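PDB 3M9V: FAD-dependent oxidoreductase from Actinomadura kijaniata, which probably binds a flavin and carries out an oxidation step on a dTDP-linked sugar during the biosynthesis of D-kijanose, within the acyl-CoA dehydrogenase family. Local coordinates for residues A18-A23 / R80-A85; D29-H34 / D62-A67; G137-C142 / G178-I183; D215-R220 / L376-Q381. One frame throughout, in Å; residues are numbered along the deposited sequence.

Interaction 1 of 4, residues A18-A23 / R80-A85; sequences APVTPA and RLYDVA
Pro19 and Asp83 bring the two backbones closest, their CA atoms 4.9 Å apart, where the loop leading into helix 22-32 passes the first turn of helix 81-94. Asp83 carries the contact, because its carboxylate reaches a loop whose amides are not yet engaged in helical bonding. Asp83 OD1 accepts from Val20 N at 2.7 Å, on the syn side and 17° out of the carboxylate plane. OD2 takes the hydroxyl of Thr21, Thr21 OG1 to Asp83 OD2 being 2.6 Å and nearly along the C-O axis, together with a weak bond from Thr21 N. With chi1 at 61°, Thr21 OG1 lies between its own N and carbonyl carbon; threonine suits this N-cap because OG1 also meets Gly24 N of the helix that follows. An alanine in place of Asp83 would probably leave the Val20 amide and the Thr21 hydroxyl without their acceptor and let the loop drift from the helix. Around this polar centre the carbon branches pack: Val20 CG1 lies 3.7 Å from Tyr82 CE2, and Thr21 CG2 sits over one face of the Arg80 guanidinium, 3.9 Å above its plane. Ala18 O approaches the edge of the Tyr82 ring. One water joins Ala18 O to Tyr82 OH, which also bonds Leu16 N, and another links Thr21 OG1 to Arg80 N. Beyond the contact, Asp319 of helix 291-323 accepts from the N atoms of Leu81 and Tyr82 at the start of helix 81-94, while Leu81 and Val84 pack on helix 96-118.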
loop_
_atom_site.group_PDB
_atom_site.type_symbol
_atom_site.label_atom_id
_atom_site.label_comp_id
_atom_site.label_asym_id
_atom_site.label_seq_id
_atom_site.Cartn_x
_atom_site.Cartn_y
_atom_site.Cartn_z
ATOM N N ALA A 18 24.833 -5.046 14.416
ATOM C CA ALA A 18 26.024 -5.042 15.278
ATOM C C ALA A 18 27.045 -4.102 14.659
ATOM O O ALA A 18 27.050 -3.918 13.441
ATOM C CB ALA A 18 26.662 -6.426 15.384
ATOM N N PRO A 19 27.881 -3.463 15.495
ATOM C CA PRO A 19 28.862 -2.512 14.961
ATOM C C PRO A 19 29.911 -3.297 14.187
ATOM O O PRO A 19 30.121 -4.464 14.477
ATOM C CB PRO A 19 29.521 -1.917 16.210
ATOM C CG PRO A 19 28.681 -2.324 17.370
ATOM C CD PRO A 19 27.918 -3.574 16.964
ATOM N N VAL A 20 30.567 -2.701 13.203
ATOM C CA VAL A 20 31.506 -3.474 12.416
ATOM C C VAL A 20 32.962 -3.148 12.742
ATOM O O VAL A 20 33.864 -3.695 12.096
ATOM C CB VAL A 20 31.273 -3.224 10.904
ATOM C CG1 VAL A 20 29.857 -3.694 10.553
ATOM C CG2 VAL A 20 31.368 -1.744 10.585
ATOM N N THR A 21 33.219 -2.251 13.692
ATOM C CA THR A 21 34.617 -2.001 14.051
ATOM C C THR A 21 34.791 -2.050 15.555
ATOM O O THR A 21 33.818 -1.912 16.289
ATOM C CB THR A 21 35.120 -0.595 13.655
ATOM O OG1 THR A 21 34.328 0.371 14.352
ATOM C CG2 THR A 21 34.963 -0.346 12.185
ATOM N N PRO A 22 36.039 -2.282 16.009
ATOM C CA PRO A 22 36.305 -2.328 17.451
ATOM C C PRO A 22 35.867 -1.027 18.147
ATOM O O PRO A 22 35.247 -1.051 19.199
ATOM C CB PRO A 22 37.829 -2.537 17.530
ATOM C CG PRO A 22 38.145 -3.280 16.238
ATOM C CD PRO A 22 37.188 -2.726 15.198
ATOM N N ALA A 23 36.143 0.138 17.587
ATOM C CA ALA A 23 35.683 1.335 18.287
ATOM C C ALA A 23 34.155 1.416 18.383
ATOM O O ALA A 23 33.603 1.870 19.406
ATOM C CB ALA A 23 36.272 2.576 17.654
ATOM N N ARG A 80 33.012 5.137 11.394
ATOM C CA ARG A 80 32.022 4.668 10.418
ATOM C C ARG A 80 30.615 5.208 10.678
ATOM O O ARG A 80 30.081 5.097 11.788
ATOM C CB ARG A 80 31.869 3.152 10.493
ATOM C CG ARG A 80 33.066 2.290 10.130
ATOM C CD ARG A 80 33.594 2.498 8.737
ATOM N NE ARG A 80 34.818 1.700 8.663
ATOM C CZ ARG A 80 34.875 0.448 8.220
ATOM N NH1 ARG A 80 33.789 -0.157 7.756
ATOM N NH2 ARG A 80 36.034 -0.189 8.189
ATOM N N LEU A 81 29.974 5.707 9.624
ATOM C CA LEU A 81 28.572 6.091 9.761
ATOM C C LEU A 81 27.720 4.900 10.202
ATOM O O LEU A 81 26.739 5.018 10.941
ATOM C CB LEU A 81 28.089 6.661 8.428
ATOM C CG LEU A 81 28.681 8.052 8.110
ATOM C CD1 LEU A 81 28.588 8.194 6.596
ATOM C CD2 LEU A 81 27.937 9.193 8.817
ATOM N N TYR A 82 28.076 3.733 9.684
ATOM C CA TYR A 82 27.322 2.537 9.980
ATOM C C TYR A 82 27.387 2.343 11.485
ATOM O O TYR A 82 26.364 2.076 12.082
ATOM C CB TYR A 82 27.934 1.342 9.260
ATOM C CG TYR A 82 27.175 0.041 9.413
ATOM C CD1 TYR A 82 26.292 -0.358 8.406
ATOM C CD2 TYR A 82 27.351 -0.770 10.524
ATOM C CE1 TYR A 82 25.578 -1.538 8.480
ATOM C CE2 TYR A 82 26.633 -1.971 10.611
ATOM C CZ TYR A 82 25.774 -2.332 9.576
ATOM O OH TYR A 82 25.065 -3.508 9.557
ATOM N N ASP A 83 28.552 2.444 12.121
ATOM C CA ASP A 83 28.535 2.212 13.556
ATOM C C ASP A 83 27.841 3.306 14.347
ATOM O O ASP A 83 27.290 2.991 15.408
ATOM C CB ASP A 83 29.939 2.035 14.141
ATOM C CG ASP A 83 30.539 0.708 13.734
ATOM O OD1 ASP A 83 29.790 -0.111 13.171
ATOM O OD2 ASP A 83 31.730 0.472 13.980
ATOM N N VAL A 84 27.911 4.551 13.871
ATOM C CA VAL A 84 27.181 5.604 14.543
ATOM C C VAL A 84 25.691 5.281 14.460
ATOM O O VAL A 84 24.950 5.458 15.430
ATOM C CB VAL A 84 27.440 6.982 13.881
ATOM C CG1 VAL A 84 26.509 8.046 14.493
ATOM C CG2 VAL A 84 28.896 7.412 14.061
ATOM N N ALA A 85 25.220 4.795 13.308
ATOM C CA ALA A 85 23.776 4.493 13.212
ATOM C C ALA A 85 23.421 3.321 14.139
ATOM O O ALA A 85 22.328 3.286 14.717
ATOM C CB ALA A 85 23.385 4.181 11.758
HETATM O O HOH W 1 25.703 -5.219 11.347
HETATM O O HOH W 2 33.594 3.272 13.427
#

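Interaction 2 of 4, residues D29-H34 / D62-A67; sequences DRLAAH and DGLMGA
Leu31 and Leu64 mark the nearest backbone approach, 7.7 Å between CA atoms, as the end of helix 22-32 faces the turn after helix 53-61. That turn opens with a Schellman motif, in which Gly63 takes a positive phi of 73°, which suits glycine, and a short 3-10 segment at Leu64 and Met65 follows in this helical N-terminal part of the acyl-CoA dehydrogenase fold. Leu64, being branched, meets several neighbours at once. Leu64 CD2 rests 3.5 Å from Arg30 CB, whereas Leu64 CD1 lies 3.6 Å from His34 CD2 and also touches Leu31 CD2. The long arm of Arg30 bends at chi2 and chi3, with NE beside the same CD2. Leu31 also packs on Ala87 and Val91 of helix 81-94. Polar contact centres on His34 and Asp62, which meet tip to tip with ring and carboxylate planes 70° apart. The carboxylate is likely to favour a positive imidazole. A water donates to both Arg30 O and Asp62 OD2. The His34 NE2 to Asp62 OD2 bond is 2.8 Å long and practically straight at 179°; OD2 lies in the ring plane, while NE2 stands above the carboxylate plane.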
loop_
_atom_site.group_PDB
_atom_site.type_symbol
_atom_site.label_atom_id
_atom_site.label_comp_id
_atom_site.label_asym_id
_atom_site.label_seq_id
_atom_site.Cartn_x
_atom_site.Cartn_y
_atom_site.Cartn_z
ATOM N N ASP A 29 29.048 -0.719 23.842
ATOM C CA ASP A 29 29.147 -1.250 25.208
ATOM C C ASP A 29 29.006 -0.135 26.241
ATOM O O ASP A 29 28.284 -0.292 27.228
ATOM C CB ASP A 29 30.481 -1.974 25.447
ATOM C CG ASP A 29 30.520 -3.366 24.825
ATOM O OD1 ASP A 29 29.463 -3.879 24.389
ATOM O OD2 ASP A 29 31.616 -3.963 24.747
ATOM N N ARG A 30 29.635 1.010 26.001
ATOM C CA ARG A 30 29.676 2.091 26.989
ATOM C C ARG A 30 28.305 2.729 27.101
ATOM O O ARG A 30 27.893 3.151 28.176
ATOM C CB ARG A 30 30.706 3.152 26.585
ATOM C CG ARG A 30 32.141 2.699 26.812
ATOM C CD ARG A 30 32.854 3.575 27.841
ATOM N NE ARG A 30 33.995 4.276 27.256
ATOM C CZ ARG A 30 35.185 3.714 27.052
ATOM N NH1 ARG A 30 36.168 4.430 26.526
ATOM N NH2 ARG A 30 35.413 2.442 27.373
ATOM N N LEU A 31 27.595 2.812 25.982
ATOM C CA LEU A 31 26.243 3.368 25.998
ATOM C C LEU A 31 25.295 2.540 26.846
ATOM O O LEU A 31 24.343 3.094 27.398
ATOM C CB LEU A 31 25.628 3.493 24.597
ATOM C CG LEU A 31 26.032 4.741 23.802
ATOM C CD1 LEU A 31 25.601 4.558 22.354
ATOM C CD2 LEU A 31 25.548 6.083 24.373
ATOM N N ALA A 32 25.546 1.235 26.963
ATOM C CA ALA A 32 24.590 0.379 27.652
ATOM C C ALA A 32 24.324 0.864 29.071
ATOM O O ALA A 32 23.169 0.858 29.501
ATOM C CB ALA A 32 25.057 -1.076 27.660
ATOM N N ALA A 33 25.353 1.319 29.784
ATOM C CA ALA A 33 25.178 1.845 31.146
ATOM C C ALA A 33 24.125 2.938 31.261
ATOM O O ALA A 33 23.499 3.098 32.318
ATOM C CB ALA A 33 26.483 2.403 31.695
ATOM N N HIS A 34 23.965 3.706 30.184
ATOM C CA HIS A 34 23.083 4.869 30.192
ATOM C C HIS A 34 21.667 4.534 29.757
ATOM O O HIS A 34 20.735 5.282 30.054
ATOM C CB HIS A 34 23.663 5.960 29.286
ATOM C CG HIS A 34 25.015 6.405 29.745
ATOM N ND1 HIS A 34 25.182 7.333 30.749
ATOM C CD2 HIS A 34 26.257 5.987 29.404
ATOM C CE1 HIS A 34 26.473 7.508 30.970
ATOM N NE2 HIS A 34 27.146 6.708 30.164
ATOM N N ASP A 62 31.282 10.953 30.848
ATOM C CA ASP A 62 31.688 9.597 30.494
ATOM C C ASP A 62 32.487 9.601 29.197
ATOM O O ASP A 62 32.859 8.546 28.682
ATOM C CB ASP A 62 30.408 8.799 30.237
ATOM C CG ASP A 62 30.515 7.369 30.686
ATOM O OD1 ASP A 62 31.212 7.170 31.704
ATOM O OD2 ASP A 62 29.928 6.480 30.030
ATOM N N GLY A 63 32.697 10.778 28.612
ATOM C CA GLY A 63 33.381 10.861 27.320
ATOM C C GLY A 63 32.662 10.415 26.051
ATOM O O GLY A 63 33.210 10.526 24.953
ATOM N N LEU A 64 31.413 9.969 26.144
ATOM C CA LEU A 64 30.723 9.524 24.931
ATOM C C LEU A 64 30.396 10.661 23.962
ATOM O O LEU A 64 30.102 10.427 22.789
ATOM C CB LEU A 64 29.485 8.690 25.275
ATOM C CG LEU A 64 29.852 7.563 26.247
ATOM C CD1 LEU A 64 28.642 6.825 26.774
ATOM C CD2 LEU A 64 30.877 6.562 25.680
ATOM N N MET A 65 30.438 11.896 24.448
ATOM C CA MET A 65 30.257 13.066 23.591
ATOM C C MET A 65 31.462 13.311 22.688
ATOM O O MET A 65 31.422 14.116 21.752
ATOM C CB MET A 65 29.831 14.282 24.424
ATOM C CG MET A 65 28.436 14.155 25.040
ATOM S SD MET A 65 27.019 14.237 23.890
ATOM C CE MET A 65 26.930 15.964 23.427
ATOM N N GLY A 66 32.523 12.553 22.942
ATOM C CA GLY A 66 33.703 12.525 22.081
ATOM C C GLY A 66 33.887 11.231 21.308
ATOM O O GLY A 66 34.985 10.919 20.837
ATOM N N ALA A 67 32.812 10.459 21.140
ATOM C CA ALA A 67 32.968 9.123 20.559
ATOM C C ALA A 67 33.514 9.186 19.139
ATOM O O ALA A 67 34.239 8.282 18.707
ATOM C CB ALA A 67 31.618 8.325 20.552
HETATM O O HOH W 3 29.560 3.639 30.281
#

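Interaction 3 of 4, residues G137-C142 / G178-I183; sequences GDAVVC and GTHFVI
Phe181 and Cys142 meet obliquely: Cys142 CB is 3.5 Å from Phe181 CD1, and SG lies 4.6 Å from the ring centroid in a sulfur-aromatic contact, 39° off the ring normal. The His180 ring has Thr179 OG1 at its edge, in plane, and Ala139 CB placed obliquely, 3.8 Å from CE1. Thr179 OG1 and His180 ND1 share a hydrogen bond in which either may donate, and OG1 also accepts from Val140 N at 2.8 Å. With chi1 at 56° the hydroxyl of Thr179 lies between its N and carbonyl carbon, facing that amide. These groups flank a parallel pairing of strands 141-147 and 180-187 in the mixed beta-sheet of the middle domain. Val141 and His180 point to one side of the sheet, Cys142 and Phe181 to the other. Cys142 N donates to His180 O, and Val182 N to Cys142 O. Val140 O is gripped twice, by Thr179 N on a lone pair and by His180 N tilted 33° from the carbonyl plane. Glycine suits Gly178, since a CB there would collide with Cys142 SG. Valine, beta-branched, suits an extended strand, and Val141 CG1 touches Val182 CG2 at 3.9 Å; the Val182 side chain is about 6 Å from the bound thymidine diphosphate.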
loop_
_atom_site.group_PDB
_atom_site.type_symbol
_atom_site.label_atom_id
_atom_site.label_comp_id
_atom_site.label_asym_id
_atom_site.label_seq_id
_atom_site.Cartn_x
_atom_site.Cartn_y
_atom_site.Cartn_z
ATOM N N GLY A 137 34.376 16.936 27.422
ATOM C CA GLY A 137 33.086 17.272 28.010
ATOM C C GLY A 137 32.770 18.757 27.979
ATOM O O GLY A 137 31.731 19.164 28.497
ATOM N N ASP A 138 33.634 19.577 27.389
ATOM C CA ASP A 138 33.384 21.012 27.384
ATOM C C ASP A 138 32.672 21.565 26.164
ATOM O O ASP A 138 32.198 22.696 26.215
ATOM C CB ASP A 138 34.665 21.838 27.569
ATOM C CG ASP A 138 35.404 21.484 28.849
ATOM O OD1 ASP A 138 34.761 21.194 29.885
ATOM O OD2 ASP A 138 36.648 21.469 28.800
ATOM N N ALA A 139 32.603 20.817 25.068
ATOM C CA ALA A 139 32.002 21.367 23.864
ATOM C C ALA A 139 30.805 20.528 23.424
ATOM O O ALA A 139 30.953 19.328 23.169
ATOM C CB ALA A 139 33.024 21.486 22.747
ATOM N N VAL A 140 29.631 21.149 23.338
ATOM C CA VAL A 140 28.410 20.472 22.866
ATOM C C VAL A 140 27.975 21.252 21.623
ATOM O O VAL A 140 27.618 22.428 21.717
ATOM C CB VAL A 140 27.315 20.409 23.962
ATOM C CG1 VAL A 140 25.954 19.875 23.469
ATOM C CG2 VAL A 140 27.818 19.585 25.148
ATOM N N VAL A 141 28.082 20.611 20.461
ATOM C CA VAL A 141 28.051 21.309 19.182
ATOM C C VAL A 141 26.746 21.126 18.397
ATOM O O VAL A 141 26.432 20.028 17.922
ATOM C CB VAL A 141 29.277 20.932 18.297
ATOM C CG1 VAL A 141 29.365 21.867 17.097
ATOM C CG2 VAL A 141 30.584 21.068 19.065
ATOM N N CYS A 142 25.981 22.207 18.276
ATOM C CA CYS A 142 24.689 22.221 17.595
ATOM C C CYS A 142 24.875 22.828 16.217
ATOM O O CYS A 142 25.879 23.513 15.985
ATOM C CB CYS A 142 23.702 23.093 18.364
ATOM S SG CYS A 142 23.365 22.415 19.974
ATOM N N GLY A 178 23.700 23.409 24.327
ATOM C CA GLY A 178 24.728 23.634 23.314
ATOM C C GLY A 178 25.695 24.693 23.834
ATOM O O GLY A 178 25.265 25.624 24.503
ATOM N N THR A 179 26.985 24.554 23.552
ATOM C CA THR A 179 27.983 25.519 23.994
ATOM C C THR A 179 28.510 26.180 22.731
ATOM O O THR A 179 28.970 27.326 22.766
ATOM C CB THR A 179 29.185 24.837 24.687
ATOM O OG1 THR A 179 29.771 23.861 23.801
ATOM C CG2 THR A 179 28.712 24.196 25.986
ATOM N N HIS A 180 28.471 25.452 21.614
ATOM C CA HIS A 180 28.996 25.993 20.364
ATOM C C HIS A 180 27.992 25.716 19.254
ATOM O O HIS A 180 27.443 24.609 19.227
ATOM C CB HIS A 180 30.255 25.257 19.937
ATOM C CG HIS A 180 31.454 25.476 20.808
ATOM N ND1 HIS A 180 31.543 24.994 22.096
ATOM C CD2 HIS A 180 32.646 26.060 20.532
ATOM C CE1 HIS A 180 32.728 25.312 22.590
ATOM N NE2 HIS A 180 33.420 25.949 21.660
ATOM N N PHE A 181 27.790 26.661 18.340
ATOM C CA PHE A 181 26.727 26.547 17.338
ATOM C C PHE A 181 27.353 26.836 15.982
ATOM O O PHE A 181 27.836 27.960 15.734
ATOM C CB PHE A 181 25.602 27.545 17.640
ATOM C CG PHE A 181 24.879 27.263 18.918
ATOM C CD1 PHE A 181 23.661 26.593 18.910
ATOM C CD2 PHE A 181 25.456 27.586 20.137
ATOM C CE1 PHE A 181 23.001 26.305 20.103
ATOM C CE2 PHE A 181 24.825 27.290 21.335
ATOM C CZ PHE A 181 23.595 26.652 21.313
ATOM N N VAL A 182 27.398 25.818 15.125
ATOM C CA VAL A 182 27.868 26.019 13.756
ATOM C C VAL A 182 26.692 26.486 12.905
ATOM O O VAL A 182 25.654 25.823 12.885
ATOM C CB VAL A 182 28.446 24.718 13.180
ATOM C CG1 VAL A 182 28.957 24.913 11.756
ATOM C CG2 VAL A 182 29.575 24.235 14.038
ATOM N N ILE A 183 26.819 27.628 12.233
ATOM C CA ILE A 183 25.653 28.311 11.681
ATOM C C ILE A 183 25.890 28.426 10.184
ATOM O O ILE A 183 26.982 28.811 9.761
ATOM C CB ILE A 183 25.506 29.742 12.252
ATOM C CG1 ILE A 183 25.400 29.691 13.778
ATOM C CG2 ILE A 183 24.260 30.466 11.735
ATOM C CD1 ILE A 183 24.218 28.877 14.269
#

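Interaction 4 of 4, residues D215-R220 / L376-Q381; sequences DGLGMR and LLRDVQ
Gly218 and Asp379 form the tight part of the contact, their CA atoms 4.4 Å apart where the loop before strand 225-234 meets the last turn of helix 372-379. Glycine suits Gly218, since a CB at this backbone would run into Arg378 O and Asp379 N. Just after it in the chain, Met219 N donates to Asp379 OD1 at 2.8 Å, from above the carboxylate plane; just before it, Leu217 O accepts from Arg378 NH2 at 2.9 Å, in the guanidinium plane. The bend at chi3, -83°, turns Arg378 NE off the line of the aliphatic chain, and Arg378 CD lies 3.7 Å from Leu217 CD1. The pairing is looser elsewhere: the side chain of Met219 reaches Asp379 with CE alone, 3.5 Å from Asp379 O, and a water bridges Arg220 N and Asp379 OD1. Arg220 NH1 turns back to its own loop, salt-bridged to Asp215 OD1 and bonded to Gly216 O, while NE bonds Asp46 O. Arg378 NH1 has its own salt bridge to Asp46, so an alanine in place of Arg378 would probably leave that carboxylate without this mate and Leu217 O without this donor. The Leu217 side chain is about 7 Å from that of Phe385, which binds FMN, absent here. Met219 packs on helices 96-118 and 264-283, and at the subunit interface the hydroxyl of Tyr367 of the second subunit donates to Arg378 O.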
loop_
_atom_site.group_PDB
_atom_site.type_symbol
_atom_site.label_atom_id
_atom_site.label_comp_id
_atom_site.label_asym_id
_atom_site.label_seq_id
_atom_site.Cartn_x
_atom_site.Cartn_y
_atom_site.Cartn_z
ATOM N N ASP A 215 7.589 22.950 20.543
ATOM C CA ASP A 215 6.375 22.311 21.013
ATOM C C ASP A 215 5.974 21.282 19.955
ATOM O O ASP A 215 5.101 21.592 19.145
ATOM C CB ASP A 215 5.278 23.373 21.194
ATOM C CG ASP A 215 4.127 22.856 22.046
ATOM O OD1 ASP A 215 4.289 21.853 22.779
ATOM O OD2 ASP A 215 3.015 23.410 21.951
ATOM N N GLY A 216 6.576 20.090 19.982
ATOM C CA GLY A 216 6.523 19.140 18.862
ATOM C C GLY A 216 5.326 18.215 19.024
ATOM O O GLY A 216 4.855 18.003 20.133
ATOM N N LEU A 217 4.827 17.635 17.940
ATOM C CA LEU A 217 3.826 16.576 18.071
ATOM C C LEU A 217 4.620 15.418 18.688
ATOM O O LEU A 217 4.200 14.823 19.685
ATOM C CB LEU A 217 3.273 16.229 16.686
ATOM C CG LEU A 217 2.470 14.921 16.580
ATOM C CD1 LEU A 217 1.233 14.852 17.482
ATOM C CD2 LEU A 217 2.181 14.628 15.122
ATOM N N GLY A 218 5.794 15.125 18.118
ATOM C CA GLY A 218 6.767 14.203 18.719
ATOM C C GLY A 218 8.159 14.818 18.841
ATOM O O GLY A 218 8.303 16.023 18.607
ATOM N N MET A 219 9.175 14.006 19.151
ATOM C CA MET A 219 10.550 14.459 19.423
ATOM C C MET A 219 10.474 15.593 20.463
ATOM O O MET A 219 11.213 16.586 20.406
ATOM C CB MET A 219 11.320 14.904 18.164
ATOM C CG MET A 219 11.572 13.808 17.095
ATOM S SD MET A 219 12.362 12.352 17.866
ATOM C CE MET A 219 12.567 11.284 16.439
ATOM N N ARG A 220 9.557 15.426 21.410
ATOM C CA ARG A 220 9.223 16.521 22.305
ATOM C C ARG A 220 10.367 16.941 23.217
ATOM O O ARG A 220 10.444 18.106 23.622
ATOM C CB ARG A 220 7.902 16.268 23.042
ATOM C CG ARG A 220 6.717 16.477 22.122
ATOM C CD ARG A 220 5.400 16.130 22.839
ATOM N NE ARG A 220 5.252 16.936 24.048
ATOM C CZ ARG A 220 4.933 18.229 24.090
ATOM N NH1 ARG A 220 4.676 18.943 22.994
ATOM N NH2 ARG A 220 4.868 18.816 25.279
ATOM N N LEU A 376 5.695 6.527 20.283
ATOM C CA LEU A 376 6.461 6.059 19.123
ATOM C C LEU A 376 5.723 6.460 17.846
ATOM O O LEU A 376 6.366 6.876 16.871
ATOM C CB LEU A 376 6.563 4.543 19.162
ATOM C CG LEU A 376 7.360 4.038 20.380
ATOM C CD1 LEU A 376 7.792 2.589 20.180
ATOM C CD2 LEU A 376 8.607 4.894 20.609
ATOM N N LEU A 377 4.391 6.415 17.877
ATOM C CA LEU A 377 3.676 6.877 16.692
ATOM C C LEU A 377 3.930 8.363 16.366
ATOM O O LEU A 377 4.000 8.774 15.194
ATOM C CB LEU A 377 2.174 6.622 16.839
ATOM C CG LEU A 377 1.334 7.081 15.630
ATOM C CD1 LEU A 377 1.485 6.098 14.455
ATOM C CD2 LEU A 377 -0.159 7.149 15.961
ATOM N N ARG A 378 3.980 9.187 17.408
ATOM C CA ARG A 378 4.377 10.575 17.193
ATOM C C ARG A 378 5.842 10.746 16.812
ATOM O O ARG A 378 6.137 11.547 15.908
ATOM C CB ARG A 378 4.049 11.403 18.438
ATOM C CG ARG A 378 2.545 11.333 18.721
ATOM C CD ARG A 378 2.126 12.245 19.907
ATOM N NE ARG A 378 2.353 11.590 21.190
ATOM C CZ ARG A 378 3.384 11.862 21.996
ATOM N NH1 ARG A 378 3.532 11.255 23.160
ATOM N NH2 ARG A 378 4.283 12.791 21.699
ATOM N N ASP A 379 6.753 10.091 17.532
ATOM C CA ASP A 379 8.165 10.352 17.223
ATOM C C ASP A 379 8.535 9.836 15.832
ATOM O O ASP A 379 9.419 10.386 15.162
ATOM C CB ASP A 379 9.124 9.659 18.197
ATOM C CG ASP A 379 9.030 10.248 19.579
ATOM O OD1 ASP A 379 8.458 11.338 19.724
ATOM O OD2 ASP A 379 9.507 9.590 20.510
ATOM N N VAL A 380 7.899 8.748 15.411
ATOM C CA VAL A 380 8.366 8.107 14.171
ATOM C C VAL A 380 8.091 8.984 12.942
ATOM O O VAL A 380 8.701 8.742 11.892
ATOM C CB VAL A 380 7.825 6.670 13.924
ATOM C CG1 VAL A 380 6.407 6.740 13.401
ATOM C CG2 VAL A 380 8.696 5.898 12.901
ATOM N N GLN A 381 7.227 9.991 13.069
ATOM C CA GLN A 381 6.861 10.849 11.940
ATOM C C GLN A 381 7.931 11.903 11.633
ATOM O O GLN A 381 7.930 12.452 10.534
ATOM C CB GLN A 381 5.503 11.539 12.152
ATOM C CG GLN A 381 4.344 10.639 12.661
ATOM C CD GLN A 381 3.923 9.580 11.652
ATOM O OE1 GLN A 381 4.139 9.721 10.443
ATOM N NE2 GLN A 381 3.382 8.476 12.155
HETATM O O HOH W 4 8.189 13.019 21.886
#

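In the fold
From the N terminus, interaction 1 closes the first loop, joining the lead-in to helix 22-32 with the start of helix 81-94. Interaction 2 lies wholly within that loop, tying the far end of helix 22-32 to the turn after helix 53-61, so the same helix is fixed near both ends. Interaction 3 follows in series and pairs two strands of the middle-domain sheet; it touches interaction 2 where Met65 CE packs on Val140 CG1, linking the helical N-terminal part to the sheet. Interaction 4, last in the series, spans the longest separation, joining a middle-domain loop to a C-terminal helix. None of the four crosses another along the chain.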